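Local atomic coordinates of beta-1,4-mannanase (Aplysia kurodai, PDB entry 3VUP), a protein that probably hydrolyses internal beta-1,4-mannosidic linkages of mannan as a digestive enzyme of the sea hare. Residues H131-Q134 against S135-K139; Y283-H286 against K287-V291. All blocks are in the same frame, centred on the assembly; numbering follows the deposited sequence.

Overall arrangement
The chain is a TIM barrel, with eight parallel strands closed into a ring. Contact 1 lies within one helix, 130-147. Contact 2 lies in a loop and the start of barrel strand 289-293. Their centres are about 30 Å apart, and their nearest atoms about 19 Å. Both are local, and both are partly buried. In contact 1, backbone helix bonds do most of the holding, with one apolar pair on the inner side and a polar pair outside. In contact 2, the two segments meet mainly through aliphatic groups. In both, a histidine ring donates to a sulfate; in contact 2 its backbone N does too. Sulfates, probably from the crystallisation liquor, mark both outer sides.

Contact 1: H131-Q134 against S135-K139; sequences HKLQ and SYIDK. With SO4 (sulfate ion), chain J; SO4 (sulfate ion), chain H.
Leu133 and Ile137 meet one helical turn apart on the buried side. Ile137 CD1 lies 4.1 Å from Leu133 CG. Ile137 N also bonds to Leu133 O at 3.0 Å, in the same turn. Ser135 adds a tight side-chain bond. Ser135 OG sits between its own backbone N and carbonyl carbon (chi1 75°), which turns it back to Lys132 O at 2.7 Å. Lys132 O also accepts Tyr136 N at 3.1 Å, so two donors grip it. Ser135 OG is also bonded to Val79 N.

The outer side is looser. Gln134 bends at chi2 and brings its amide over to Asp138, with amide and carboxylate planes 58° apart. Gln134 NE2 makes two weak bonds, at 3.1 Å to Asp138 OD1 and 3.2 Å to Asp138 OD2. It also donates to O1 of one sulfate. With an alanine here, the Asp138 carboxylate would probably lose this weak tie, and the sulfate one of its donors. His131 NE2 donates almost straight to a second sulfate, at the ring edge.

Helix 130-147 packs outside the barrel. Leu133 and Ile137 rest on Trp206 of helix 197-214. Tyr136 reaches His64 of strand 58-65 and meets Trp111 of strand 105-112 edge-to-face.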
loop_
_atom_site.group_PDB
_atom_site.type_symbol
_atom_site.label_atom_id
_atom_site.label_comp_id
_atom_site.label_asym_id
_atom_site.label_seq_id
_atom_site.Cartn_x
_atom_site.Cartn_y
_atom_site.Cartn_z
ATOM N N HIS A 131 13.572 -17.781 -8.563
ATOM C CA HIS A 131 14.839 -17.773 -7.847
ATOM C C HIS A 131 15.265 -16.365 -7.466
ATOM O O HIS A 131 15.788 -16.138 -6.372
ATOM C CB HIS A 131 15.920 -18.479 -8.659
ATOM C CG HIS A 131 15.582 -19.901 -8.981
ATOM N ND1 HIS A 131 15.499 -20.881 -8.017
ATOM C CD2 HIS A 131 15.280 -20.503 -10.156
ATOM C CE1 HIS A 131 15.176 -22.029 -8.585
ATOM N NE2 HIS A 131 15.032 -21.825 -9.882
ATOM N N LYS A 132 15.034 -15.417 -8.366
ATOM C CA LYS A 132 15.320 -14.025 -8.052
ATOM C C LYS A 132 14.420 -13.525 -6.918
ATOM O O LYS A 132 14.893 -12.884 -5.976
ATOM C CB LYS A 132 15.232 -13.152 -9.304
ATOM C CG LYS A 132 16.304 -13.504 -10.331
ATOM C CD LYS A 132 16.235 -12.634 -11.570
ATOM C CE LYS A 132 17.322 -13.022 -12.562
ATOM N NZ LYS A 132 17.315 -12.142 -13.763
ATOM N N LEU A 133 13.131 -13.833 -6.995
ATOM C CA LEU A 133 12.218 -13.470 -5.924
ATOM C C LEU A 133 12.661 -14.054 -4.581
ATOM O O LEU A 133 12.647 -13.357 -3.559
ATOM C CB LEU A 133 10.802 -13.923 -6.259
ATOM C CG LEU A 133 9.748 -13.612 -5.198
ATOM C CD1 LEU A 133 9.727 -12.119 -4.858
ATOM C CD2 LEU A 133 8.391 -14.071 -5.688
ATOM N N GLN A 134 13.056 -15.324 -4.565
ATOM C CA GLN A 134 13.504 -15.919 -3.309
ATOM C C GLN A 134 14.724 -15.193 -2.735
ATOM O O GLN A 134 14.843 -15.054 -1.516
ATOM C CB GLN A 134 13.773 -17.420 -3.449
ATOM C CG GLN A 134 13.864 -18.144 -2.103
ATOM C CD GLN A 134 12.588 -18.043 -1.267
ATOM O OE1 GLN A 134 11.473 -18.163 -1.783
ATOM N NE2 GLN A 134 12.752 -17.825 0.035
ATOM N N SER A 135 15.621 -14.723 -3.602
ATOM C CA SER A 135 16.767 -13.945 -3.126
ATOM C C SER A 135 16.341 -12.621 -2.491
ATOM O O SER A 135 16.908 -12.211 -1.483
ATOM C CB SER A 135 17.838 -13.741 -4.215
ATOM O OG SER A 135 17.467 -12.785 -5.193
ATOM N N TYR A 136 15.336 -11.958 -3.060
ATOM C CA TYR A 136 14.804 -10.757 -2.420
ATOM C C TYR A 136 14.274 -11.087 -1.028
ATOM O O TYR A 136 14.562 -10.392 -0.041
ATOM C CB TYR A 136 13.690 -10.089 -3.256
ATOM C CG TYR A 136 13.024 -8.986 -2.468
ATOM C CD1 TYR A 136 13.758 -7.879 -2.055
ATOM C CD2 TYR A 136 11.688 -9.070 -2.079
ATOM C CE1 TYR A 136 13.185 -6.878 -1.296
ATOM C CE2 TYR A 136 11.103 -8.065 -1.322
ATOM C CZ TYR A 136 11.858 -6.975 -0.933
ATOM O OH TYR A 136 11.267 -5.998 -0.161
ATOM N N ILE A 137 13.488 -12.151 -0.953
ATOM C CA ILE A 137 12.872 -12.543 0.299
ATOM C C ILE A 137 13.915 -12.881 1.360
ATOM O O ILE A 137 13.844 -12.395 2.493
ATOM C CB ILE A 137 11.902 -13.691 0.051
ATOM C CG1 ILE A 137 10.676 -13.150 -0.698
ATOM C CG2 ILE A 137 11.510 -14.362 1.365
ATOM C CD1 ILE A 137 9.736 -14.208 -1.186
ATOM N N ASP A 138 14.908 -13.680 0.985
ATOM C CA ASP A 138 15.887 -14.153 1.953
ATOM C C ASP A 138 16.944 -13.110 2.313
ATOM O O ASP A 138 17.347 -13.001 3.467
ATOM C CB ASP A 138 16.545 -15.441 1.461
ATOM C CG ASP A 138 15.592 -16.617 1.468
ATOM O OD1 ASP A 138 14.556 -16.538 2.160
ATOM O OD2 ASP A 138 15.884 -17.627 0.794
ATOM N N LYS A 139 17.384 -12.336 1.328
ATOM C CA LYS A 139 18.494 -11.410 1.540
ATOM C C LYS A 139 18.079 -9.994 1.943
ATOM O O LYS A 139 18.899 -9.242 2.479
ATOM C CB LYS A 139 19.393 -11.349 0.302
ATOM C CG LYS A 139 20.135 -12.637 0.007
ATOM C CD LYS A 139 21.292 -12.827 0.980
ATOM C CE LYS A 139 22.246 -13.921 0.527
ATOM N NZ LYS A 139 23.570 -13.803 1.207
HETATM S S SO4 J . 13.739 -22.998 -12.955
HETATM O O1 SO4 J . 14.052 -23.740 -11.735
HETATM O O2 SO4 J . 13.220 -21.679 -12.601
HETATM O O3 SO4 J . 14.951 -22.848 -13.757
HETATM O O4 SO4 J . 12.727 -23.722 -13.719
HETATM S S SO4 H . 10.383 -19.748 2.643
HETATM O O1 SO4 H . 11.051 -19.007 1.575
HETATM O O2 SO4 H . 9.079 -20.248 2.185
HETATM O O3 SO4 H . 11.205 -20.883 3.051
HETATM O O4 SO4 H . 10.195 -18.862 3.791
#

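Contact 2: Y283-H286 against K287-V291; sequences YGLH and KPIVV. With SO4 (sulfate ion), chain D.
Leu285 and Ile289 touch by their methyl ends, with CD1 of Leu285 3.9 Å from CD1 of Ile289. The two side chains cross at about a right angle. Tyr283 adds its CB, which lies 4.3 Å from the same Ile289 CD1. The Ile289 methyl therefore meets two residues of the preceding loop. CG1 of Ile289 stands anti to its carbonyl carbon (chi1 -59°), and the chain runs on extended to carry CD1 to this spot.

The exposed part of the turn holds a sulfate, probably from the crystallisation liquor. His286 grips it twice. His286 N donates to sulfate O2 at 2.8 Å. His286 ND1 donates to sulfate O4, also at 2.8 Å, and this bond is nearly straight at 175°. The ion lies in the plane of the imidazole, at its edge. Tyr259 OH, from the neighbouring strand 259-262, also bonds to the sulfate. Lys287 comes alongside with its aliphatic part, Lys287 CG being 3.5 Å from sulfate O2.

The next shell fixes these groups. The Lys287 amine goes elsewhere: it forms a salt bridge with Asp242 and a hydrogen bond to Phe256 O. Tyr283 OH is bonded to Val273 O, and its ring meets Phe261 edge-to-face.

Residues 283-286 lie near the end of the loop that joins barrel strands 259-262 and 289-293. Strand 289-293 runs between strands 259-262 and 318-322. Val290 bonds by its backbone to Tyr259 and Phe261, and Val291 to Gly318. Leu285 and Ile289 both pack on Phe261 of strand 259-262.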
loop_
_atom_site.group_PDB
_atom_site.type_symbol
_atom_site.label_atom_id
_atom_site.label_comp_id
_atom_site.label_asym_id
_atom_site.label_seq_id
_atom_site.Cartn_x
_atom_site.Cartn_y
_atom_site.Cartn_z
ATOM N N TYR A 283 -18.881 -3.871 -2.140
ATOM C CA TYR A 283 -17.811 -4.620 -2.793
ATOM C C TYR A 283 -17.814 -6.109 -2.476
ATOM O O TYR A 283 -17.086 -6.868 -3.105
ATOM C CB TYR A 283 -16.449 -3.958 -2.509
ATOM C CG TYR A 283 -16.434 -2.566 -3.099
ATOM C CD1 TYR A 283 -16.138 -2.373 -4.443
ATOM C CD2 TYR A 283 -16.812 -1.461 -2.346
ATOM C CE1 TYR A 283 -16.180 -1.115 -5.012
ATOM C CE2 TYR A 283 -16.855 -0.204 -2.903
ATOM C CZ TYR A 283 -16.545 -0.032 -4.235
ATOM O OH TYR A 283 -16.602 1.234 -4.771
ATOM N N GLY A 284 -18.622 -6.520 -1.503
ATOM C CA GLY A 284 -18.776 -7.932 -1.194
ATOM C C GLY A 284 -17.538 -8.581 -0.604
ATOM O O GLY A 284 -17.315 -9.778 -0.767
ATOM N N LEU A 285 -16.736 -7.782 0.092
ATOM C CA LEU A 285 -15.492 -8.250 0.685
ATOM C C LEU A 285 -15.657 -8.497 2.178
ATOM O O LEU A 285 -16.680 -8.148 2.774
ATOM C CB LEU A 285 -14.360 -7.260 0.390
ATOM C CG LEU A 285 -14.125 -7.039 -1.111
ATOM C CD1 LEU A 285 -13.160 -5.893 -1.343
ATOM C CD2 LEU A 285 -13.632 -8.300 -1.807
ATOM N N HIS A 286 -14.647 -9.124 2.772
ATOM C CA HIS A 286 -14.697 -9.548 4.169
ATOM C C HIS A 286 -13.420 -9.189 4.915
ATOM O O HIS A 286 -13.008 -9.884 5.842
ATOM C CB HIS A 286 -14.944 -11.046 4.247
ATOM C CG HIS A 286 -16.205 -11.469 3.568
ATOM N ND1 HIS A 286 -16.278 -11.713 2.213
ATOM C CD2 HIS A 286 -17.458 -11.644 4.050
ATOM C CE1 HIS A 286 -17.516 -12.045 1.894
ATOM N NE2 HIS A 286 -18.252 -12.009 2.990
ATOM N N LYS A 287 -12.795 -8.102 4.481
ATOM C CA LYS A 287 -11.676 -7.487 5.184
ATOM C C LYS A 287 -11.953 -5.990 5.248
ATOM O O LYS A 287 -12.715 -5.476 4.435
ATOM C CB LYS A 287 -10.348 -7.699 4.436
ATOM C CG LYS A 287 -10.046 -9.117 3.989
ATOM C CD LYS A 287 -8.694 -9.184 3.269
ATOM C CE LYS A 287 -8.458 -10.523 2.585
ATOM N NZ LYS A 287 -8.288 -11.613 3.585
ATOM N N PRO A 288 -11.305 -5.278 6.181
ATOM C CA PRO A 288 -11.372 -3.816 6.137
ATOM C C PRO A 288 -10.895 -3.297 4.784
ATOM O O PRO A 288 -9.983 -3.879 4.184
ATOM C CB PRO A 288 -10.410 -3.391 7.251
ATOM C CG PRO A 288 -10.356 -4.567 8.185
ATOM C CD PRO A 288 -10.470 -5.766 7.291
ATOM N N ILE A 289 -11.517 -2.215 4.322
ATOM C CA ILE A 289 -11.148 -1.583 3.061
ATOM C C ILE A 289 -10.708 -0.148 3.342
ATOM O O ILE A 289 -11.515 0.693 3.756
ATOM C CB ILE A 289 -12.330 -1.545 2.076
ATOM C CG1 ILE A 289 -12.848 -2.956 1.770
ATOM C CG2 ILE A 289 -11.938 -0.802 0.804
ATOM C CD1 ILE A 289 -14.197 -2.954 1.063
ATOM N N VAL A 290 -9.429 0.125 3.111
ATOM C CA VAL A 290 -8.898 1.478 3.218
ATOM C C VAL A 290 -8.981 2.151 1.852
ATOM O O VAL A 290 -8.625 1.538 0.850
ATOM C CB VAL A 290 -7.436 1.441 3.702
ATOM C CG1 VAL A 290 -6.773 2.822 3.621
ATOM C CG2 VAL A 290 -7.378 0.901 5.118
ATOM N N VAL A 291 -9.477 3.387 1.796
ATOM C CA VAL A 291 -9.369 4.178 0.580
ATOM C C VAL A 291 -8.026 4.904 0.682
ATOM O O VAL A 291 -7.895 5.929 1.362
ATOM C CB VAL A 291 -10.558 5.137 0.397
ATOM C CG1 VAL A 291 -10.402 5.911 -0.900
ATOM C CG2 VAL A 291 -11.865 4.357 0.395
HETATM S S SO4 D . -12.826 -11.614 0.979
HETATM O O1 SO4 D . -12.858 -12.799 1.824
HETATM O O2 SO4 D . -12.452 -10.464 1.788
HETATM O O3 SO4 D . -11.847 -11.781 -0.078
HETATM O O4 SO4 D . -14.163 -11.388 0.434
#